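Local coordinates for putative hemin storage protein (Bordetella bronchiseptica, PDB 6AU1), which cleaves deacetylated poly-beta-1,6-N-acetyl-D-glucosamine, a biofilm polysaccharide, with the glycoside hydrolase domain that makes up this chain, at residues 8-13 and 351-356; 34-39 and 332-337; 279-284 and 322-327; 316-321 and 347-352. One frame throughout, in Å; residues are numbered along the deposited sequence.

Contact 1. Residues 8-13 and 351-356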
# COMPACT_ATOMS: atom_id res chain seq x y z
N ARG A 8 7.73 -10.95 8.99
CA ARG A 8 8.77 -9.96 9.15
C ARG A 8 9.06 -9.49 7.75
O ARG A 8 9.57 -10.26 6.94
CB ARG A 8 10.02 -10.55 9.81
CG ARG A 8 9.77 -11.15 11.19
CD ARG A 8 9.53 -10.05 12.21
NE ARG A 8 8.86 -10.51 13.44
CZ ARG A 8 9.47 -11.14 14.43
NH1 ARG A 8 10.76 -11.41 14.33
NH2 ARG A 8 8.80 -11.51 15.50
N ILE A 9 8.67 -8.26 7.42
CA ILE A 9 8.69 -7.90 6.01
C ILE A 9 9.58 -6.71 5.71
O ILE A 9 9.90 -5.90 6.58
CB ILE A 9 7.26 -7.63 5.48
CG1 ILE A 9 6.65 -6.37 6.11
CG2 ILE A 9 6.35 -8.85 5.74
CD1 ILE A 9 6.91 -5.07 5.33
N VAL A 10 10.00 -6.64 4.45
CA VAL A 10 10.80 -5.53 3.97
C VAL A 10 10.12 -5.01 2.72
O VAL A 10 9.84 -5.78 1.80
CB VAL A 10 12.26 -5.95 3.63
CG1 VAL A 10 13.05 -4.74 3.09
CG2 VAL A 10 12.96 -6.56 4.84
N GLN A 11 9.82 -3.71 2.69
CA GLN A 11 9.21 -3.13 1.49
C GLN A 11 10.29 -2.44 0.67
O GLN A 11 11.10 -1.68 1.20
CB GLN A 11 8.09 -2.16 1.87
CG GLN A 11 7.30 -1.62 0.67
CD GLN A 11 5.99 -0.99 1.10
OE1 GLN A 11 5.27 -1.53 1.93
NE2 GLN A 11 5.67 0.17 0.54
N VAL A 12 10.30 -2.70 -0.63
CA VAL A 12 11.42 -2.33 -1.49
C VAL A 12 10.98 -1.54 -2.71
O VAL A 12 10.04 -1.94 -3.41
CB VAL A 12 12.17 -3.60 -1.96
CG1 VAL A 12 13.20 -3.26 -3.03
CG2 VAL A 12 12.82 -4.31 -0.76
N ASP A 13 11.67 -0.43 -2.97
CA ASP A 13 11.40 0.40 -4.14
C ASP A 13 12.18 -0.08 -5.35
O ASP A 13 13.40 -0.13 -5.31
CB ASP A 13 11.78 1.87 -3.87
CG ASP A 13 11.04 2.45 -2.71
OD1 ASP A 13 9.83 2.75 -2.89
OD2 ASP A 13 11.65 2.62 -1.63
N ASP A 351 18.86 -9.85 14.19
CA ASP A 351 18.30 -10.66 15.27
C ASP A 351 16.81 -10.39 15.48
O ASP A 351 16.08 -11.30 15.88
CB ASP A 351 19.08 -10.48 16.59
CG ASP A 351 19.18 -9.04 17.06
OD1 ASP A 351 18.59 -8.13 16.44
OD2 ASP A 351 19.87 -8.82 18.08
N VAL A 352 16.35 -9.17 15.20
CA VAL A 352 14.93 -8.90 15.38
C VAL A 352 14.11 -9.11 14.11
O VAL A 352 12.88 -9.18 14.16
CB VAL A 352 14.68 -7.46 15.91
CG1 VAL A 352 15.06 -7.37 17.38
CG2 VAL A 352 15.43 -6.43 15.07
N MET A 353 14.76 -9.24 12.96
CA MET A 353 14.02 -9.46 11.73
C MET A 353 13.98 -10.95 11.41
O MET A 353 13.25 -11.38 10.52
CB MET A 353 14.60 -8.66 10.56
CG MET A 353 14.22 -7.18 10.57
SD MET A 353 12.45 -6.90 10.28
CE MET A 353 12.29 -7.44 8.57
N SER A 354 14.76 -11.73 12.16
CA SER A 354 14.78 -13.18 12.03
C SER A 354 13.43 -13.80 12.36
O SER A 354 12.73 -13.35 13.28
CB SER A 354 15.86 -13.78 12.94
OG SER A 354 15.76 -15.20 12.99
N LEU A 355 13.06 -14.84 11.62
CA LEU A 355 11.77 -15.51 11.80
C LEU A 355 11.78 -16.46 13.00
O LEU A 355 10.78 -17.13 13.28
CB LEU A 355 11.37 -16.26 10.53
CG LEU A 355 11.01 -15.39 9.33
CD1 LEU A 355 10.72 -16.24 8.09
CD2 LEU A 355 9.83 -14.49 9.66
N LYS A 356 12.91 -16.52 13.70
CA LYS A 356 12.98 -17.25 14.97
C LYS A 356 12.83 -16.27 16.13
O LYS A 356 13.74 -16.11 16.94
CB LYS A 356 14.30 -18.03 15.08

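Contact 2. Residues 34-39 and 332-337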
# COMPACT_ATOMS: atom_id res chain seq x y z
N ASP A 34 21.73 -9.68 -1.81
CA ASP A 34 22.65 -10.03 -0.72
C ASP A 34 22.08 -9.66 0.65
O ASP A 34 22.19 -10.44 1.60
CB ASP A 34 24.01 -9.36 -0.90
CG ASP A 34 24.82 -9.97 -2.02
OD1 ASP A 34 24.45 -11.08 -2.48
OD2 ASP A 34 25.82 -9.36 -2.44
N ARG A 35 21.49 -8.48 0.75
CA ARG A 35 20.91 -8.03 2.01
C ARG A 35 19.70 -8.87 2.41
O ARG A 35 19.54 -9.21 3.58
CB ARG A 35 20.51 -6.56 1.93
CG ARG A 35 21.67 -5.59 2.03
CD ARG A 35 21.23 -4.18 1.65
NE ARG A 35 20.18 -3.64 2.52
CZ ARG A 35 20.42 -3.16 3.74
NH1 ARG A 35 21.65 -3.16 4.23
NH2 ARG A 35 19.42 -2.68 4.48
N MET A 36 18.85 -9.20 1.44
CA MET A 36 17.67 -9.99 1.76
C MET A 36 18.02 -11.44 2.11
O MET A 36 17.38 -12.05 2.97
CB MET A 36 16.66 -9.94 0.61
CG MET A 36 16.08 -8.53 0.36
SD MET A 36 15.27 -7.78 1.81
CE MET A 36 16.56 -6.74 2.48
N LYS A 37 19.05 -11.99 1.47
CA LYS A 37 19.51 -13.33 1.82
C LYS A 37 19.99 -13.33 3.27
O LYS A 37 19.71 -14.26 4.03
CB LYS A 37 20.62 -13.79 0.86
CG LYS A 37 21.21 -15.15 1.15
CD LYS A 37 22.04 -15.68 -0.03
CE LYS A 37 23.01 -14.62 -0.54
NZ LYS A 37 23.90 -15.15 -1.63
N ASP A 38 20.67 -12.25 3.65
CA ASP A 38 21.25 -12.12 4.98
C ASP A 38 20.17 -11.90 6.05
O ASP A 38 20.22 -12.49 7.13
CB ASP A 38 22.24 -10.95 4.99
CG ASP A 38 22.96 -10.80 6.31
OD1 ASP A 38 23.09 -11.80 7.05
OD2 ASP A 38 23.40 -9.67 6.61
N LEU A 39 19.21 -11.05 5.73
CA LEU A 39 18.19 -10.62 6.67
C LEU A 39 17.09 -11.68 6.81
O LEU A 39 16.47 -11.81 7.87
CB LEU A 39 17.60 -9.29 6.22
CG LEU A 39 16.98 -8.38 7.26
CD1 LEU A 39 18.01 -7.98 8.32
CD2 LEU A 39 16.41 -7.14 6.58
N TYR A 332 5.87 -7.39 12.01
CA TYR A 332 6.33 -6.04 11.72
C TYR A 332 7.32 -6.07 10.58
O TYR A 332 7.63 -7.12 10.04
CB TYR A 332 6.96 -5.38 12.97
CG TYR A 332 8.00 -6.22 13.68
CD1 TYR A 332 9.29 -6.32 13.19
CD2 TYR A 332 7.68 -6.89 14.86
CE1 TYR A 332 10.24 -7.09 13.85
CE2 TYR A 332 8.63 -7.67 15.52
CZ TYR A 332 9.91 -7.76 15.00
OH TYR A 332 10.85 -8.52 15.64
N GLY A 333 7.80 -4.89 10.20
CA GLY A 333 8.72 -4.79 9.08
C GLY A 333 9.10 -3.34 8.88
O GLY A 333 8.80 -2.50 9.73
N TYR A 334 9.76 -3.04 7.77
CA TYR A 334 10.14 -1.66 7.55
C TYR A 334 10.13 -1.30 6.07
O TYR A 334 10.22 -2.16 5.18
CB TYR A 334 11.53 -1.36 8.15
CG TYR A 334 12.67 -2.07 7.46
CD1 TYR A 334 13.26 -1.53 6.31
CD2 TYR A 334 13.17 -3.27 7.95
CE1 TYR A 334 14.30 -2.19 5.66
CE2 TYR A 334 14.21 -3.93 7.31
CZ TYR A 334 14.77 -3.38 6.17
OH TYR A 334 15.80 -4.03 5.52
N TYR A 335 10.03 0.01 5.83
CA TYR A 335 10.07 0.61 4.51
C TYR A 335 10.86 1.91 4.66
O TYR A 335 10.62 2.66 5.60
CB TYR A 335 8.65 0.89 3.99
CG TYR A 335 8.63 1.65 2.68
CD1 TYR A 335 9.23 1.12 1.55
CD2 TYR A 335 8.00 2.89 2.58
CE1 TYR A 335 9.21 1.81 0.33
CE2 TYR A 335 7.98 3.59 1.37
CZ TYR A 335 8.59 3.04 0.25
OH TYR A 335 8.57 3.74 -0.94
N PRO A 336 11.81 2.19 3.75
CA PRO A 336 12.32 1.45 2.60
C PRO A 336 13.64 0.76 2.90
O PRO A 336 14.29 1.08 3.90
CB PRO A 336 12.53 2.56 1.56
CG PRO A 336 13.07 3.70 2.43
CD PRO A 336 12.42 3.54 3.82
N ASP A 337 14.05 -0.17 2.05
CA ASP A 337 15.39 -0.70 2.16
C ASP A 337 16.32 0.11 1.26
O ASP A 337 16.16 0.13 0.04
CB ASP A 337 15.43 -2.18 1.79
CG ASP A 337 16.72 -2.84 2.23
OD1 ASP A 337 16.90 -2.98 3.46
OD2 ASP A 337 17.57 -3.15 1.37

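Contact 3. Residues 279-284 and 322-327. With SO4 (sulfate ion), chain E; SO4 (sulfate ion), chain F.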
# COMPACT_ATOMS: atom_id res chain seq x y z
N GLN A 279 5.06 6.67 23.25
CA GLN A 279 3.67 6.63 23.68
C GLN A 279 2.76 6.36 22.48
O GLN A 279 1.80 5.59 22.56
CB GLN A 279 3.26 7.95 24.35
CG GLN A 279 1.82 7.95 24.82
CD GLN A 279 1.39 9.28 25.40
OE1 GLN A 279 1.45 10.31 24.73
NE2 GLN A 279 0.95 9.27 26.65
N TRP A 280 3.06 7.03 21.37
CA TRP A 280 2.28 6.89 20.14
C TRP A 280 2.20 5.44 19.70
O TRP A 280 1.13 4.92 19.40
CB TRP A 280 2.90 7.75 19.04
CG TRP A 280 2.08 7.90 17.78
CD1 TRP A 280 1.19 8.89 17.49
CD2 TRP A 280 2.12 7.04 16.63
NE1 TRP A 280 0.66 8.70 16.24
CE2 TRP A 280 1.21 7.57 15.69
CE3 TRP A 280 2.82 5.88 16.31
CZ2 TRP A 280 0.99 6.98 14.45
CZ3 TRP A 280 2.61 5.29 15.09
CH2 TRP A 280 1.70 5.84 14.17
N MET A 281 3.35 4.77 19.67
CA MET A 281 3.39 3.38 19.26
C MET A 281 2.66 2.49 20.27
O MET A 281 1.98 1.53 19.89
CB MET A 281 4.84 2.91 19.10
CG MET A 281 4.97 1.56 18.41
SD MET A 281 4.63 1.71 16.64
CE MET A 281 6.02 2.71 16.11
N ARG A 282 2.80 2.81 21.55
CA ARG A 282 2.08 2.09 22.59
C ARG A 282 0.56 2.19 22.38
O ARG A 282 -0.15 1.19 22.43
CB ARG A 282 2.49 2.63 23.97
CG ARG A 282 2.19 1.72 25.13
CD ARG A 282 3.10 2.03 26.33
NE ARG A 282 3.11 3.45 26.69
CZ ARG A 282 4.17 4.25 26.59
NH1 ARG A 282 5.32 3.78 26.14
NH2 ARG A 282 4.08 5.53 26.96
N GLN A 283 0.08 3.40 22.10
CA GLN A 283 -1.34 3.60 21.85
C GLN A 283 -1.81 2.91 20.57
O GLN A 283 -2.93 2.39 20.52
CB GLN A 283 -1.67 5.10 21.77
CG GLN A 283 -1.58 5.79 23.12
CD GLN A 283 -1.68 7.30 23.01
OE1 GLN A 283 -1.64 7.85 21.91
NE2 GLN A 283 -1.80 7.97 24.15
N LEU A 284 -0.97 2.91 19.54
CA LEU A 284 -1.34 2.25 18.28
C LEU A 284 -1.51 0.74 18.50
O LEU A 284 -2.50 0.15 18.07
CB LEU A 284 -0.30 2.51 17.19
CG LEU A 284 -0.67 2.01 15.79
CD1 LEU A 284 -1.77 2.86 15.18
CD2 LEU A 284 0.56 1.99 14.90
N VAL A 322 11.84 -3.78 19.16
CA VAL A 322 11.88 -4.38 20.49
C VAL A 322 10.64 -3.96 21.28
O VAL A 322 10.05 -4.77 22.00
CB VAL A 322 13.18 -4.01 21.25
CG1 VAL A 322 13.11 -4.43 22.74
CG2 VAL A 322 14.39 -4.65 20.57
N GLN A 323 10.23 -2.71 21.11
CA GLN A 323 9.05 -2.22 21.82
C GLN A 323 7.81 -3.01 21.39
O GLN A 323 7.01 -3.42 22.24
CB GLN A 323 8.83 -0.72 21.59
CG GLN A 323 7.58 -0.19 22.29
CD GLN A 323 7.21 1.24 21.88
OE1 GLN A 323 7.63 1.72 20.83
NE2 GLN A 323 6.44 1.92 22.72
N LEU A 324 7.66 -3.19 20.08
CA LEU A 324 6.57 -4.00 19.53
C LEU A 324 6.58 -5.41 20.12
O LEU A 324 5.56 -5.90 20.59
CB LEU A 324 6.65 -4.08 18.00
CG LEU A 324 6.39 -2.79 17.21
CD1 LEU A 324 6.65 -3.02 15.72
CD2 LEU A 324 4.98 -2.26 17.45
N ARG A 325 7.75 -6.05 20.10
CA ARG A 325 7.87 -7.39 20.69
C ARG A 325 7.41 -7.42 22.15
O ARG A 325 6.70 -8.33 22.57
CB ARG A 325 9.31 -7.90 20.57
CG ARG A 325 9.78 -8.05 19.13
CD ARG A 325 11.30 -8.12 19.06
NE ARG A 325 11.81 -9.36 19.63
CZ ARG A 325 11.99 -10.47 18.93
NH1 ARG A 325 11.69 -10.47 17.64
NH2 ARG A 325 12.46 -11.56 19.52
N SER A 326 7.81 -6.41 22.92
CA SER A 326 7.48 -6.37 24.34
C SER A 326 5.98 -6.19 24.58
O SER A 326 5.48 -6.49 25.66
CB SER A 326 8.24 -5.23 25.04
OG SER A 326 7.65 -3.98 24.71
N LEU A 327 5.28 -5.68 23.57
CA LEU A 327 3.84 -5.45 23.67
C LEU A 327 3.02 -6.55 23.00
O LEU A 327 1.80 -6.47 22.94
CB LEU A 327 3.48 -4.10 23.04
CG LEU A 327 4.09 -2.87 23.71
CD1 LEU A 327 3.93 -1.64 22.82
CD2 LEU A 327 3.48 -2.63 25.09
S SO4 E . 0.17 5.58 27.69
O1 SO4 E . 1.37 6.39 27.86
O2 SO4 E . -0.39 5.24 28.99
O3 SO4 E . 0.50 4.35 26.97
O4 SO4 E . -0.82 6.33 26.92
S SO4 F . 7.84 9.32 24.48
O1 SO4 F . 7.78 10.75 24.78
O2 SO4 F . 8.63 8.64 25.50
O3 SO4 F . 6.49 8.76 24.48
O4 SO4 F . 8.45 9.13 23.16
O HOH W 1 6.18 0.87 25.66

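Contact 4. Residues 316-321 and 347-352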
# COMPACT_ATOMS: atom_id res chain seq x y z
N ILE A 316 17.31 3.32 16.33
CA ILE A 316 15.96 3.81 16.61
C ILE A 316 14.92 2.83 16.06
O ILE A 316 13.91 2.53 16.72
CB ILE A 316 15.73 5.22 16.02
CG1 ILE A 316 16.55 6.25 16.80
CG2 ILE A 316 14.25 5.58 16.04
CD1 ILE A 316 16.57 7.64 16.16
N LEU A 317 15.18 2.31 14.87
CA LEU A 317 14.32 1.33 14.24
C LEU A 317 14.26 0.04 15.06
O LEU A 317 13.19 -0.53 15.29
CB LEU A 317 14.81 1.05 12.82
CG LEU A 317 13.98 0.09 11.96
CD1 LEU A 317 12.58 0.62 11.80
CD2 LEU A 317 14.66 -0.09 10.59
N ARG A 318 15.42 -0.41 15.51
CA ARG A 318 15.48 -1.63 16.32
C ARG A 318 14.73 -1.43 17.63
O ARG A 318 14.04 -2.35 18.10
CB ARG A 318 16.92 -2.04 16.59
CG ARG A 318 17.05 -3.43 17.24
CD ARG A 318 18.51 -3.82 17.41
NE ARG A 318 18.68 -5.17 17.97
CZ ARG A 318 18.53 -5.47 19.25
NH1 ARG A 318 18.20 -4.53 20.13
NH2 ARG A 318 18.70 -6.72 19.67
N ARG A 319 14.85 -0.25 18.24
CA ARG A 319 14.16 -0.00 19.50
C ARG A 319 12.65 -0.08 19.30
O ARG A 319 11.93 -0.54 20.19
CB ARG A 319 14.53 1.36 20.09
CG ARG A 319 15.89 1.42 20.77
CD ARG A 319 16.12 2.82 21.33
NE ARG A 319 17.53 3.10 21.57
CZ ARG A 319 18.07 4.31 21.50
NH1 ARG A 319 17.32 5.36 21.19
NH2 ARG A 319 19.37 4.48 21.72
N GLN A 320 12.18 0.37 18.14
CA GLN A 320 10.75 0.27 17.84
C GLN A 320 10.34 -1.19 17.72
O GLN A 320 9.29 -1.60 18.23
CB GLN A 320 10.39 1.05 16.56
CG GLN A 320 10.45 2.55 16.75
CD GLN A 320 10.01 3.30 15.51
OE1 GLN A 320 10.18 2.81 14.39
NE2 GLN A 320 9.43 4.47 15.70
N MET A 321 11.17 -2.00 17.07
CA MET A 321 10.87 -3.42 16.94
C MET A 321 10.88 -4.12 18.30
O MET A 321 10.01 -4.93 18.58
CB MET A 321 11.86 -4.09 15.99
CG MET A 321 11.67 -3.63 14.54
SD MET A 321 12.93 -4.31 13.46
CE MET A 321 12.44 -3.57 11.90
N GLU A 347 23.36 -6.03 9.86
CA GLU A 347 23.98 -6.69 11.00
C GLU A 347 23.23 -6.37 12.30
O GLU A 347 23.04 -7.25 13.14
CB GLU A 347 25.45 -6.27 11.13
N ALA A 348 22.80 -5.13 12.44
CA ALA A 348 22.16 -4.69 13.67
C ALA A 348 20.72 -5.19 13.78
O ALA A 348 20.23 -5.43 14.88
CB ALA A 348 22.21 -3.18 13.78
N LEU A 349 20.05 -5.33 12.64
CA LEU A 349 18.63 -5.70 12.61
C LEU A 349 18.38 -7.19 12.45
O LEU A 349 17.25 -7.63 12.63
CB LEU A 349 17.90 -4.99 11.47
CG LEU A 349 17.34 -3.59 11.62
CD1 LEU A 349 16.29 -3.36 10.53
CD2 LEU A 349 16.75 -3.36 13.00
N ARG A 350 19.41 -7.95 12.09
CA ARG A 350 19.25 -9.37 11.82
C ARG A 350 18.50 -10.10 12.94
O ARG A 350 17.58 -10.88 12.66
CB ARG A 350 20.61 -10.03 11.60
CG ARG A 350 20.53 -11.43 11.02
CD ARG A 350 21.90 -12.01 10.74
NE ARG A 350 22.73 -11.11 9.93
CZ ARG A 350 23.84 -10.52 10.37
NH1 ARG A 350 24.52 -9.72 9.56
NH2 ARG A 350 24.27 -10.74 11.60
N ASP A 351 18.86 -9.85 14.19
CA ASP A 351 18.30 -10.66 15.27
C ASP A 351 16.81 -10.39 15.48
O ASP A 351 16.08 -11.30 15.88
CB ASP A 351 19.08 -10.48 16.59
CG ASP A 351 19.18 -9.04 17.06
OD1 ASP A 351 18.59 -8.13 16.44
OD2 ASP A 351 19.87 -8.82 18.08
N VAL A 352 16.35 -9.17 15.20
CA VAL A 352 14.93 -8.90 15.38
C VAL A 352 14.11 -9.11 14.11
O VAL A 352 12.88 -9.18 14.16
CB VAL A 352 14.68 -7.46 15.91
CG1 VAL A 352 15.06 -7.37 17.38
CG2 VAL A 352 15.43 -6.43 15.07

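Contact 1. Residues 8-13 and 351-356
The first strand of the (beta/alpha)8 barrel, 8-12, meets the last helix, 346-353, where that helix unwinds into the C-terminal tail, so the contact joins the two ends of the domain. The tight part lies between the strand and the surrounding helices. Met-353 starts out heading away from the strand, but its chain is bent at chi2 and again at chi3 (both -67°), and the methyl comes back over the backbone. Met-353 CE rests 3.5 Å from Ile-9 O and 3.9 Å from Val-10 CG2, the Val-10 branch that lies beside its own backbone N. Leu-39 of helix 22-39 touches both Val-10 and Met-353 and so lines the same apolar patch. Next to it, Arg-8 CB presses to 3.4 Å from Met-353 O, a buried carbonyl oxygen with no polar partner in the model.

Toward solvent the packing loosens. Leu-355, which is exposed, slides past the buried Arg-8 in the opposite direction, with Leu-355 CD2 3.7 Å from Arg-8 CG. The tail turns at Ser-354, whose OG accepts from the backbone N of Lys-356 in an ST turn. Between the two zones, the bend of Arg-8 at chi2 (-72°) carries the guanidinium among carbonyls at the helix end, which would partly offset the like charge of nearby Arg-325. Arg-8 NE bonds to Ile-330 O and NH2 to Ser-357 O. Arg-8 NH1 points into the unwinding turn, 3.1 Å from Val-352 O and 3.0 Å from Ser-354 O, the latter at too poor an angle for a hydrogen bond.

Contact 2. Residues 34-39 and 332-337
Arg-35 and Asp-337 reach toward each other tip to tip and close a buried salt bridge between helix 22-39 and the end of segment 332-337. The grip is side-on, one nitrogen to each carboxylate oxygen. Arg-35 NE donates to Asp-337 OD2 over 2.9 Å, taking the syn lone pair at an N-H...O angle of 164°. Arg-35 NH2 donates to Asp-337 OD1 over 2.7 Å and is straighter still, at 170°, but it meets that oxygen from above the carboxylate plane. Both acceptors lie close to the guanidinium plane, although the two flat groups are turned 30° against each other. A bend at chi3 of Arg-35 presents this NE edge to the acid.

In the (beta/alpha)8 barrel this is the first long helix packing against the eighth strand, 332-335, and running nearly antiparallel to it. Asp-337 follows the strand after the cis peptide before Pro-336, with CG anti to its backbone N, which directs the carboxylate at the helix. Its OD1 takes a second donor, Tyr-334 OH, at 2.6 Å and again from above the plane. Three bonds thus hold a buried carboxylate, an arrangement that would probably keep it ionised. Arg-35 NH2 also donates to Pro-344 O.

Two apolar side chains of the helix pack beside this network. Leu-39 CD2 meets the edge of the Tyr-334 ring, in its plane, 3.3 Å from Tyr-334 OH and 4.0 Å from Tyr-334 CE2. Met-36, bent at chi2 and chi3, brings CE to 3.9 Å from Asp-337 OD2.

Contact 3. Residues 279-284 and 322-327
Helices 277-290 and 314-326, successive helices of the outer layer of the (beta/alpha)8 barrel, run side by side here with their axes 10.6 Å apart and crossing at 37°. Packing is made chiefly by Met-281 with Gln-323 and Leu-324, and by Leu-327 with Arg-282. Met-281, with CG anti to its backbone N and the chain then bent at chi2 and chi3, lays CG 3.9 Å from Leu-324 CD2, the two side chains crossing at about a right angle. Both also touch Leu-301 of strand 297-305 beneath. The extended Gln-323 crosses obliquely over Met-281, with OE1 3.5 Å from Met-281 CB. Further along, Leu-327 CD1 packs 4.2 Å from Arg-282 CA.

Among polar groups, Gln-323 NE2 donates to Glu-278 O. No direct hydrogen bond links the two segments; instead one water accepts from both Arg-282 NH1 and Gln-323 NE2, each 3.1 Å away, and so bridges the helices.

Two sulfates, probably from the crystallisation liquor, sit on helix 277-290, near its first turn, where the helix dipole would attract an anion. One lies at the edge of the Arg-282 guanidinium, where NE donates to its O3 over 2.8 Å and NH2 to its O1 at 172°; Gln-279 NE2 shares that O1. The other accepts on its O3 the backbone N-H of Gln-279, with 2.8 Å between Gln-279 N and that oxygen.

Contact 4. Residues 316-321 and 347-352
Leu-317, Met-321, Leu-349 and Val-352 form the apolar centre between helices 314-326 and 346-353, the last two helices around the (beta/alpha)8 barrel. The segments lie almost parallel, 7° apart, with axes at 10.0 Å. Leu-317 CD2 touches Leu-349 CD1 at 3.7 Å, the two leucines crossing at about a right angle. Met-321, extended beyond CG, lies across Leu-349 and meets Val-352 with its sulfur: SD is 3.7 Å from Val-352 CG2 and 4.0 Å from Leu-349 CD2. Below, Met-321 and Leu-349 both reach Tyr-334 of the eighth strand, so this layer rests directly on the barrel wall.

Arg-318 carries the contact outward. It is a knob in the hole formed by Ala-348, Leu-349, Asp-351 and Val-352, and its chain, fully extended from CG to NE, is apolar at the root, where CB lies 3.8 Å from Leu-349 CD2. Val-352 CG1 stands 4.0 Å above one face of the guanidinium, displaced toward the rim.

The outer edge is a salt bridge. Asp-351 holds CG in the crowded position between its backbone N and carbonyl carbon, which turns the carboxylate toward Arg-318; guanidinium and carboxylate planes are 44° apart. Arg-318 NE makes only a weak bond to Asp-351 OD1. The firm one is Arg-318 NH2 to Asp-351 OD2, 2.9 Å long and 163° at the hydrogen, reaching the oxygen from above the carboxylate plane.

Contacts 1 and 2 lie at the seam where strand 332-335 pairs with strand 8-12, their centres about 5 Å apart; contact 4 covers it from outside, and contact 3 lies farther along the helical layer. Tyr-332 OH probably hydrogen-bonds both Val-352 O (2.6 Å) and Arg-325 NH1 (2.9 Å), bringing in contacts 4 and 3. Contacts 1 and 4 share helix 346-353 and also meet through Met-353 SD and Met-321 CE, 3.7 Å apart. Contact 3, its centre about 21 Å from that of contact 2, carries the sulfates on the outer surface. Asp-13 and Tyr-335 lie at the C-terminal strand ends, where barrels of this fold place their active sites.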